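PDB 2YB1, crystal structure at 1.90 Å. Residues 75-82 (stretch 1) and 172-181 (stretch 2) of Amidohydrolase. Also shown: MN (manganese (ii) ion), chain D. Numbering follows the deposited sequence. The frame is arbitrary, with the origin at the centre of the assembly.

Stretch 1 (75-82) HIVGLGID
Stretch 2, residues 172-181: SLEDAVGWIV

Strand 75-79 and helix 173-181 run nearly parallel, with 7° between their directions and 8.6 Å between axes at closest approach. No hydrogen bond links them; the contact is apolar and buries 284 Å² in total. The register pairs Ile 76 with Ala 176 (CA to CA 7.0 Å) and Gly 78 with Ile 180 (CA to CA 5.5 Å).

Ile 76 (chi1 m, chi2 m) is the bump on the strand. Its CB points toward the helix. Its CD1 lies 4.0 Å from Leu 173 CD1 (Leu 173 is t, p). Its CG2 lies 4.3 Å from Val 177 CG2 (Val 177 is t) and 3.8 Å from Ile 180 CD1.

Ile 180 (m, t) is the bump on the helix. Gly 78 provides the hollow: Gly 78 CA lies 3.7 Å from Ile 180 CG2, and a CB there would clash with Ile 180 CG1. Ile 180 CD1 also sits 3.8 Å from Val 77 O. Past the strand, Gly 80 turns with phi 76° and psi 22°. Ile 81 (p, t) then brings CG2 to 3.9 Å from Ile 180 CG2.

Ser 172 caps the helix: Asp 175 N donates to Ser 172 OG at 2.9 Å. His 75 (chi1 m) faces elsewhere, and its ND1 binds MN at 2.2 Å.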

# COMPACT_ATOMS: atom_id res chain seq x y z
N HIS A 75 -5.03 -1.01 5.89
CA HIS A 75 -4.07 -1.61 4.97
C HIS A 75 -2.85 -2.11 5.72
O HIS A 75 -2.25 -1.37 6.50
CB HIS A 75 -3.68 -0.61 3.88
CG HIS A 75 -4.75 -0.36 2.87
ND1 HIS A 75 -4.70 0.67 1.96
CD2 HIS A 75 -5.91 -1.02 2.62
CE1 HIS A 75 -5.78 0.64 1.20
NE2 HIS A 75 -6.52 -0.38 1.57
N ILE A 76 -2.51 -3.38 5.50
CA ILE A 76 -1.35 -3.99 6.16
C ILE A 76 -0.30 -4.32 5.11
O ILE A 76 -0.53 -5.15 4.23
CB ILE A 76 -1.74 -5.30 6.93
CG1 ILE A 76 -2.86 -5.02 7.94
CG2 ILE A 76 -0.51 -5.93 7.58
CD1 ILE A 76 -2.48 -3.98 9.01
N VAL A 77 0.85 -3.65 5.20
CA VAL A 77 1.98 -3.92 4.32
C VAL A 77 2.75 -5.16 4.79
O VAL A 77 2.94 -5.36 5.99
CB VAL A 77 2.93 -2.69 4.29
CG1 VAL A 77 4.33 -3.09 3.84
CG2 VAL A 77 2.35 -1.59 3.41
N GLY A 78 3.13 -6.04 3.87
CA GLY A 78 4.18 -7.00 4.18
C GLY A 78 5.52 -6.66 3.56
O GLY A 78 5.58 -6.27 2.38
N LEU A 79 6.61 -6.94 4.28
CA LEU A 79 7.95 -6.64 3.76
C LEU A 79 8.88 -7.83 3.98
O LEU A 79 8.87 -8.42 5.07
CB LEU A 79 8.55 -5.40 4.44
CG LEU A 79 7.85 -4.04 4.26
CD1 LEU A 79 8.48 -3.01 5.19
CD2 LEU A 79 7.91 -3.57 2.80
N GLY A 80 9.69 -8.15 2.98
CA GLY A 80 10.57 -9.31 3.07
C GLY A 80 9.82 -10.63 2.88
O GLY A 80 10.29 -11.68 3.30
N ILE A 81 8.66 -10.56 2.22
CA ILE A 81 7.85 -11.75 1.94
C ILE A 81 8.43 -12.55 0.79
O ILE A 81 9.07 -11.99 -0.10
CB ILE A 81 6.40 -11.37 1.55
CG1 ILE A 81 6.41 -10.32 0.44
CG2 ILE A 81 5.61 -10.87 2.78
CD1 ILE A 81 5.14 -10.20 -0.36
N ASP A 82 8.21 -13.87 0.81
CA ASP A 82 8.47 -14.74 -0.33
C ASP A 82 7.16 -14.83 -1.09
O ASP A 82 6.21 -15.47 -0.64
CB ASP A 82 8.92 -16.12 0.16
CG ASP A 82 9.05 -17.15 -0.97
OD1 ASP A 82 8.89 -16.80 -2.17
OD2 ASP A 82 9.33 -18.32 -0.65
N SER A 172 -9.43 -10.63 6.73
CA SER A 172 -9.39 -10.39 8.16
C SER A 172 -7.98 -9.91 8.53
O SER A 172 -7.01 -10.17 7.81
CB SER A 172 -9.75 -11.65 8.93
OG SER A 172 -8.67 -12.57 8.92
N LEU A 173 -7.88 -9.22 9.66
CA LEU A 173 -6.58 -8.80 10.17
C LEU A 173 -5.69 -10.03 10.42
O LEU A 173 -4.52 -10.04 10.05
CB LEU A 173 -6.75 -7.99 11.45
CG LEU A 173 -5.50 -7.38 12.08
CD1 LEU A 173 -4.86 -6.41 11.11
CD2 LEU A 173 -5.82 -6.67 13.41
N GLU A 174 -6.26 -11.05 11.05
CA GLU A 174 -5.52 -12.26 11.38
C GLU A 174 -4.98 -12.95 10.12
O GLU A 174 -3.83 -13.40 10.09
CB GLU A 174 -6.39 -13.22 12.21
CG GLU A 174 -6.64 -12.70 13.63
CD GLU A 174 -7.79 -13.40 14.34
OE1 GLU A 174 -8.84 -13.65 13.70
OE2 GLU A 174 -7.64 -13.70 15.55
N ASP A 175 -5.80 -13.03 9.08
CA ASP A 175 -5.36 -13.62 7.82
C ASP A 175 -4.24 -12.82 7.16
O ASP A 175 -3.24 -13.39 6.74
CB ASP A 175 -6.52 -13.81 6.86
CG ASP A 175 -7.31 -15.08 7.14
OD1 ASP A 175 -6.80 -15.94 7.90
OD2 ASP A 175 -8.41 -15.23 6.59
N ALA A 176 -4.41 -11.50 7.06
CA ALA A 176 -3.41 -10.68 6.38
C ALA A 176 -2.03 -10.78 7.04
O ALA A 176 -1.03 -11.02 6.35
CB ALA A 176 -3.86 -9.22 6.29
N VAL A 177 -1.99 -10.59 8.36
CA VAL A 177 -0.73 -10.69 9.10
C VAL A 177 -0.12 -12.09 9.02
O VAL A 177 1.08 -12.23 8.78
CB VAL A 177 -0.91 -10.29 10.59
CG1 VAL A 177 0.37 -10.53 11.36
CG2 VAL A 177 -1.34 -8.82 10.69
N GLY A 178 -0.94 -13.13 9.21
CA GLY A 178 -0.46 -14.50 9.15
C GLY A 178 0.07 -14.93 7.79
O GLY A 178 1.03 -15.70 7.70
N TRP A 179 -0.57 -14.45 6.72
CA TRP A 179 -0.08 -14.73 5.37
C TRP A 179 1.31 -14.11 5.21
O TRP A 179 2.23 -14.72 4.68
CB TRP A 179 -1.04 -14.18 4.32
CG TRP A 179 -2.38 -14.90 4.25
CD1 TRP A 179 -2.64 -16.19 4.62
CD2 TRP A 179 -3.62 -14.36 3.79
NE1 TRP A 179 -3.96 -16.49 4.42
CE2 TRP A 179 -4.59 -15.38 3.91
CE3 TRP A 179 -4.01 -13.11 3.28
CZ2 TRP A 179 -5.92 -15.19 3.54
CZ3 TRP A 179 -5.34 -12.93 2.92
CH2 TRP A 179 -6.28 -13.96 3.05
N ILE A 180 1.45 -12.88 5.69
CA ILE A 180 2.71 -12.16 5.56
C ILE A 180 3.81 -12.85 6.35
O ILE A 180 4.89 -13.10 5.82
CB ILE A 180 2.55 -10.71 6.01
CG1 ILE A 180 1.71 -9.96 4.98
CG2 ILE A 180 3.91 -10.03 6.23
CD1 ILE A 180 1.10 -8.67 5.50
N VAL A 181 3.52 -13.17 7.61
CA VAL A 181 4.49 -13.81 8.50
C VAL A 181 4.84 -15.22 8.03
O VAL A 181 6.02 -15.61 8.05
CB VAL A 181 3.97 -13.86 9.95
CG1 VAL A 181 4.87 -14.75 10.82
CG2 VAL A 181 3.86 -12.44 10.53
MN MN D . -2.97 2.05 1.80